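Local coordinates for YciF Bacterial Stress Response Protein (Salmonella enterica subsp. enterica serovar Typhimurium, PDB 4ERU), which is of unknown molecular function but probably takes part in the bacterial stress response, using a ferritin-like helical bundle that holds two magnesium ions, at residues S18-Y21 with S22-Q26; K140-L143 with D144-Q148. All blocks are in the same frame, centred on the assembly; numbering follows the deposited sequence.

Contact 1 (S18-Y21 with S22-Q26). With MG (magnesium ion), chain E.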
ATOM      1  N   SER A  18      -1.811  15.819  -5.510  1.00 40.45           N
ATOM      2  CA  SER A  18      -2.192  16.525  -4.277  1.00 41.62           C
ATOM      3  C   SER A  18      -2.320  15.604  -3.063  1.00 41.28           C
ATOM      4  O   SER A  18      -1.917  15.975  -1.959  1.00 41.02           O
ATOM      5  CB  SER A  18      -3.493  17.304  -4.479  1.00 43.30           C
ATOM      6  OG  SER A  18      -3.347  18.208  -5.567  1.00 47.22           O
ATOM      7  N   ASP A  19      -2.896  14.422  -3.282  1.00 41.34           N
ATOM      8  CA  ASP A  19      -3.050  13.395  -2.252  1.00 43.13           C
ATOM      9  C   ASP A  19      -1.650  12.945  -1.767  1.00 45.58           C
ATOM     10  O   ASP A  19      -1.387  12.866  -0.562  1.00 40.67           O
ATOM     11  CB  ASP A  19      -3.818  12.209  -2.881  1.00 47.24           C
ATOM     12  CG  ASP A  19      -3.998  11.014  -1.935  1.00 62.28           C
ATOM     13  OD1 ASP A  19      -4.943  11.040  -1.111  1.00 68.75           O
ATOM     14  OD2 ASP A  19      -3.219  10.015  -2.053  1.00 61.25           O
ATOM     15  N   THR A  20      -0.763  12.656  -2.722  1.00 41.52           N
ATOM     16  CA  THR A  20       0.594  12.212  -2.396  1.00 40.75           C
ATOM     17  C   THR A  20       1.370  13.273  -1.622  1.00 42.04           C
ATOM     18  O   THR A  20       2.129  12.945  -0.709  1.00 40.95           O
ATOM     19  CB  THR A  20       1.321  11.815  -3.698  1.00 42.11           C
ATOM     20  OG1 THR A  20       0.601  10.715  -4.262  1.00 47.46           O
ATOM     21  CG2 THR A  20       2.756  11.388  -3.465  1.00 42.77           C
ATOM     22  N   TYR A  21       1.201  14.541  -2.010  1.00 39.07           N
ATOM     23  CA  TYR A  21       1.870  15.651  -1.352  1.00 39.91           C
ATOM     24  C   TYR A  21       1.443  15.742   0.118  1.00 41.87           C
ATOM     25  O   TYR A  21       2.284  15.881   1.010  1.00 38.30           O
ATOM     26  CB  TYR A  21       1.525  16.940  -2.101  1.00 42.74           C
ATOM     27  CG  TYR A  21       2.120  18.216  -1.573  1.00 46.21           C
ATOM     28  CD1 TYR A  21       3.497  18.439  -1.608  1.00 47.16           C
ATOM     29  CD2 TYR A  21       1.293  19.254  -1.135  1.00 51.07           C
ATOM     30  CE1 TYR A  21       4.049  19.654  -1.175  1.00 45.99           C
ATOM     31  CE2 TYR A  21       1.841  20.484  -0.691  1.00 57.50           C
ATOM     32  CZ  TYR A  21       3.222  20.660  -0.703  1.00 54.31           C
ATOM     33  OH  TYR A  21       3.762  21.854  -0.266  1.00 55.83           O
ATOM     34  N   SER A  22       0.142  15.629   0.370  1.00 42.06           N
ATOM     35  CA  SER A  22      -0.333  15.529   1.755  1.00 44.09           C
ATOM     36  C   SER A  22       0.222  14.314   2.513  1.00 44.45           C
ATOM     37  O   SER A  22       0.615  14.419   3.690  1.00 44.57           O
ATOM     38  CB  SER A  22      -1.857  15.491   1.799  1.00 43.25           C
ATOM     39  OG  SER A  22      -2.261  15.085   3.099  1.00 45.86           O
ATOM     40  N   ALA A  23       0.249  13.161   1.843  1.00 42.12           N
ATOM     41  CA  ALA A  23       0.780  11.929   2.446  1.00 39.04           C
ATOM     42  C   ALA A  23       2.233  12.144   2.880  1.00 42.36           C
ATOM     43  O   ALA A  23       2.621  11.751   3.992  1.00 43.93           O
ATOM     44  CB  ALA A  23       0.710  10.741   1.423  1.00 38.46           C
ATOM     45  N   GLU A  24       3.038  12.769   2.011  1.00 39.03           N
ATOM     46  CA  GLU A  24       4.440  12.981   2.346  1.00 40.36           C
ATOM     47  C   GLU A  24       4.595  13.941   3.524  1.00 41.56           C
ATOM     48  O   GLU A  24       5.408  13.688   4.419  1.00 40.13           O
ATOM     49  CB  GLU A  24       5.226  13.495   1.154  1.00 47.13           C
ATOM     50  CG  GLU A  24       5.195  12.613  -0.097  1.00 49.38           C
ATOM     51  CD  GLU A  24       6.143  11.431  -0.095  1.00 48.78           C
ATOM     52  OE1 GLU A  24       6.705  11.115  -1.182  1.00 50.76           O
ATOM     53  OE2 GLU A  24       6.330  10.784   0.951  1.00 49.11           O
ATOM     54  N   LYS A  25       3.812  15.020   3.533  1.00 41.02           N
ATOM     55  CA  LYS A  25       3.887  16.006   4.639  1.00 41.53           C
ATOM     56  C   LYS A  25       3.502  15.364   5.982  1.00 42.99           C
ATOM     57  O   LYS A  25       4.174  15.563   6.994  1.00 43.04           O
ATOM     58  CB  LYS A  25       2.999  17.217   4.359  1.00 36.96           C
ATOM     59  CG  LYS A  25       3.529  18.081   3.204  1.00 45.19           C
ATOM     60  CD  LYS A  25       2.833  19.474   3.101  1.00 57.00           C
ATOM     61  CE  LYS A  25       1.307  19.376   2.982  1.00 61.04           C
ATOM     62  NZ  LYS A  25       0.685  20.722   2.636  1.00 70.77           N
ATOM     63  N   GLN A  26       2.408  14.603   5.977  1.00 38.17           N
ATOM     64  CA  GLN A  26       2.006  13.832   7.139  1.00 39.30           C
ATOM     65  C   GLN A  26       3.066  12.866   7.611  1.00 40.50           C
ATOM     66  O   GLN A  26       3.309  12.777   8.807  1.00 38.19           O
ATOM     67  CB  GLN A  26       0.753  13.035   6.872  1.00 40.10           C
ATOM     68  CG  GLN A  26      -0.493  13.847   6.761  1.00 40.80           C
ATOM     69  CD  GLN A  26      -1.662  12.916   6.467  1.00 45.66           C
ATOM     70  OE1 GLN A  26      -2.043  12.109   7.325  1.00 47.47           O
ATOM     71  NE2 GLN A  26      -2.195  12.980   5.234  1.00 43.22           N
TER
HETATM   72 MG    MG E 203       7.993   9.426  -0.191  0.68 36.59          MG
HETATM   73  O   HOH W   1       8.580   8.803   1.786  1.00 45.45           O

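Contact 2 (K140-L143 with D144-Q148). With MG (magnesium ion), chain D; MG (magnesium ion), chain E.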
ATOM      1  N   LYS A 140       9.900   9.288 -11.379  1.00 47.47           N
ATOM      2  CA  LYS A 140      10.627   8.030 -11.470  1.00 52.10           C
ATOM      3  C   LYS A 140      11.740   7.964 -10.441  1.00 51.91           C
ATOM      4  O   LYS A 140      12.009   6.895  -9.893  1.00 52.34           O
ATOM      5  CB  LYS A 140      11.238   7.843 -12.856  1.00 53.21           C
ATOM      6  CG  LYS A 140      10.299   7.277 -13.882  1.00 57.39           C
ATOM      7  CD  LYS A 140      11.018   7.121 -15.262  1.00 78.51           C
ATOM      8  CE  LYS A 140      10.291   6.117 -16.134  1.00 82.37           C
ATOM      9  NZ  LYS A 140      11.085   5.639 -17.340  1.00 88.50           N
ATOM     10  N   GLU A 141      12.402   9.095 -10.200  1.00 52.79           N
ATOM     11  CA  GLU A 141      13.427   9.159  -9.157  1.00 54.83           C
ATOM     12  C   GLU A 141      12.873   8.873  -7.751  1.00 50.32           C
ATOM     13  O   GLU A 141      13.468   8.129  -6.988  1.00 49.34           O
ATOM     14  CB  GLU A 141      14.120  10.505  -9.146  1.00 58.20           C
ATOM     15  CG  GLU A 141      15.343  10.590 -10.004  1.00 73.30           C
ATOM     16  CD  GLU A 141      16.115  11.873  -9.710  1.00 87.37           C
ATOM     17  OE1 GLU A 141      16.024  12.838 -10.510  1.00 90.75           O
ATOM     18  OE2 GLU A 141      16.779  11.929  -8.644  1.00 92.42           O
ATOM     19  N   THR A 142      11.757   9.488  -7.399  1.00 46.60           N
ATOM     20  CA  THR A 142      11.156   9.202  -6.099  1.00 42.32           C
ATOM     21  C   THR A 142      10.732   7.723  -6.031  1.00 44.51           C
ATOM     22  O   THR A 142      10.935   7.046  -5.012  1.00 45.91           O
ATOM     23  CB  THR A 142       9.934  10.087  -5.845  1.00 39.13           C
ATOM     24  OG1 THR A 142      10.361  11.447  -5.661  1.00 41.61           O
ATOM     25  CG2 THR A 142       9.149   9.571  -4.582  1.00 36.63           C
ATOM     26  N   LEU A 143      10.142   7.228  -7.111  1.00 43.98           N
ATOM     27  CA  LEU A 143       9.643   5.870  -7.149  1.00 45.11           C
ATOM     28  C   LEU A 143      10.764   4.859  -6.865  1.00 49.42           C
ATOM     29  O   LEU A 143      10.608   3.923  -6.044  1.00 49.07           O
ATOM     30  CB  LEU A 143       9.016   5.592  -8.513  1.00 45.22           C
ATOM     31  CG  LEU A 143       8.477   4.184  -8.779  1.00 46.33           C
ATOM     32  CD1 LEU A 143       7.409   3.788  -7.756  1.00 43.18           C
ATOM     33  CD2 LEU A 143       7.914   4.109 -10.199  1.00 47.42           C
ATOM     34  N   ASP A 144      11.893   5.069  -7.538  1.00 48.95           N
ATOM     35  CA  ASP A 144      13.083   4.271  -7.324  1.00 50.86           C
ATOM     36  C   ASP A 144      13.522   4.308  -5.865  1.00 48.47           C
ATOM     37  O   ASP A 144      13.728   3.252  -5.262  1.00 43.85           O
ATOM     38  CB  ASP A 144      14.216   4.739  -8.255  1.00 61.09           C
ATOM     39  CG  ASP A 144      15.508   3.990  -8.000  1.00 76.03           C
ATOM     40  OD1 ASP A 144      15.658   2.865  -8.534  1.00 82.21           O
ATOM     41  OD2 ASP A 144      16.361   4.509  -7.238  1.00 82.33           O
ATOM     42  N   GLU A 145      13.667   5.511  -5.292  1.00 48.06           N
ATOM     43  CA  GLU A 145      13.948   5.639  -3.847  1.00 46.17           C
ATOM     44  C   GLU A 145      12.929   4.901  -2.948  1.00 47.10           C
ATOM     45  O   GLU A 145      13.303   4.276  -1.958  1.00 47.85           O
ATOM     46  CB  GLU A 145      13.988   7.107  -3.418  1.00 42.89           C
ATOM     47  CG  GLU A 145      15.265   7.826  -3.833  1.00 48.47           C
ATOM     48  CD  GLU A 145      15.145   9.333  -3.680  1.00 50.57           C
ATOM     49  OE1 GLU A 145      14.107   9.828  -3.162  1.00 48.45           O
ATOM     50  OE2 GLU A 145      16.098  10.027  -4.081  1.00 57.93           O
ATOM     51  N   GLU A 146      11.648   4.981  -3.286  1.00 43.86           N
ATOM     52  CA  GLU A 146      10.631   4.365  -2.440  1.00 43.67           C
ATOM     53  C   GLU A 146      10.824   2.838  -2.464  1.00 44.47           C
ATOM     54  O   GLU A 146      10.747   2.165  -1.433  1.00 40.27           O
ATOM     55  CB  GLU A 146       9.234   4.804  -2.916  1.00 51.42           C
ATOM     56  CG  GLU A 146       8.266   5.236  -1.815  1.00 60.94           C
ATOM     57  CD  GLU A 146       8.599   6.557  -1.187  1.00 63.75           C
ATOM     58  OE1 GLU A 146       9.354   6.592  -0.178  1.00 70.55           O
ATOM     59  OE2 GLU A 146       8.059   7.570  -1.660  1.00 64.35           O
ATOM     60  N   LYS A 147      11.131   2.290  -3.636  1.00 46.14           N
ATOM     61  CA  LYS A 147      11.368   0.850  -3.741  1.00 46.83           C
ATOM     62  C   LYS A 147      12.603   0.410  -2.951  1.00 51.03           C
ATOM     63  O   LYS A 147      12.560  -0.617  -2.275  1.00 48.62           O
ATOM     64  CB  LYS A 147      11.453   0.398  -5.196  1.00 48.21           C
ATOM     65  CG  LYS A 147      10.117   0.551  -5.934  1.00 48.70           C
ATOM     66  CD  LYS A 147      10.265   0.262  -7.446  1.00 52.49           C
ATOM     67  CE  LYS A 147       8.891   0.116  -8.076  1.00 55.64           C
ATOM     68  NZ  LYS A 147       8.864   0.056  -9.592  1.00 59.97           N
ATOM     69  N   GLN A 148      13.682   1.196  -3.023  1.00 49.61           N
ATOM     70  CA  GLN A 148      14.885   0.976  -2.188  1.00 48.02           C
ATOM     71  C   GLN A 148      14.619   1.065  -0.699  1.00 48.34           C
ATOM     72  O   GLN A 148      15.212   0.328   0.084  1.00 43.17           O
ATOM     73  CB  GLN A 148      16.002   1.971  -2.554  1.00 47.43           C
ATOM     74  CG  GLN A 148      16.470   1.790  -4.002  1.00 56.50           C
ATOM     75  CD  GLN A 148      16.930   0.348  -4.262  1.00 70.85           C
ATOM     76  OE1 GLN A 148      16.386  -0.356  -5.128  1.00 76.81           O
ATOM     77  NE2 GLN A 148      17.909  -0.106  -3.490  1.00 70.17           N
TER
HETATM   78 MG    MG D 202       8.024   6.835   1.873  0.62 50.68          MG
HETATM   79 MG    MG E 203       7.993   9.426  -0.191  0.68 36.59          MG
HETATM   80  O   HOH W   1       8.580   8.803   1.786  1.00 45.45           O

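Contact 1 (S18-Y21 with S22-Q26)
Y21 and K25, one turn apart on helix 9-37, make the main side-chain contact here. K25 comes over one face of the tyrosine ring: CD lies 4.2 Å from the ring centroid of Y21, 22° off the normal, in a CH-pi contact displaced toward the rim. The bend at chi3 of K25 (-56°) turns the chain back along the ring, so that NZ of K25 ends 3.5 Å from CE2 of Y21. The Y21 ring also touches I58 and I61 of helix 41-66.

The backbone supplies four i to i+4 hydrogen bonds, S22 to S18, A23 to D19, E24 to T20 and K25 to Y21. In the third of these, N of E24 lies 2.9 Å from O of T20.

Polar side chains work on other faces of the turn. NE2 of Q26 donates to OG of S22 at 3.0 Å, and the same two atoms also bond the backbone of C78, NE2 to its O and OG to its N. S22 and Q26 thus tie helix 9-37 to C78, in the loop just before helix 79-93. OD2 of D19 bonds the hydroxyl of Y115.

Metal binding falls to E24. Its carboxylate chelates one magnesium ion, with OE1 of E24 at 2.3 Å and OE2 at 2.4 Å from the metal, and a bend at chi2 (-81°) carries the group out past T20, whose CG2 is 4.3 Å from CG of E24. OE1 is gripped a second time by the hydroxyl of Y120. Two metal bonds and that hydroxyl together hold the E24 carboxylate in a set orientation toward the ion, which fixes its rotation at the end of a bent chain.

Contact 2 (K140-L143 with D144-Q148)
The shortest polar bond here is the backbone hydrogen bond from N of E146 to O of T142, 2.8 Å long. The side chains of this pair also run alongside each other and point the same way, CG2 of T142 lying 3.7 Å from OE2 of E146. A bend at chi2 (72°) brings the carboxylate of E146 to two magnesium ions, which it bridges: OE1 of E146 is 2.5 Å from the magnesium ion of chain D, and OE2 is 2.4 Å from the magnesium ion of chain E. Water 1 binds both ions as well, so the metals share two bridges.

On the outer side the aliphatic part of K147 passes obliquely over L143, with CE of K147 4.0 Å from CD1 of L143. E145 is extended beyond CG, and its carboxylate takes a salt bridge from R60 and a hydrogen bond from Q57. R60 also donates to OG1 of T142, and it would help offset the negative charge of E145.

Helix 133-159 thus turns its T142, E145 and E146 face inward: E145 and E146 meet E53 of helix 41-66, while T142, L143 and E146 pack on Y120 of helix 99-130.

From the N terminus, contact 1 comes first, in the middle of helix 9-37; contact 2 follows much later, on helix 133-159. Each spans a single stretch of helix, so neither closes a loop and the two neither nest nor cross. Helices 41-66, 79-93 and 99-130 come between them in the chain, and the centres of the two contacts are about 16 Å apart. What brings them together is the magnesium ion of chain E, bound by residues of both along with Q57 of helix 41-66. H50, E113 and E116 complete the protein ligands of the second ion, so the dinuclear site ties four helices together, consistent with a ferritin-like bundle.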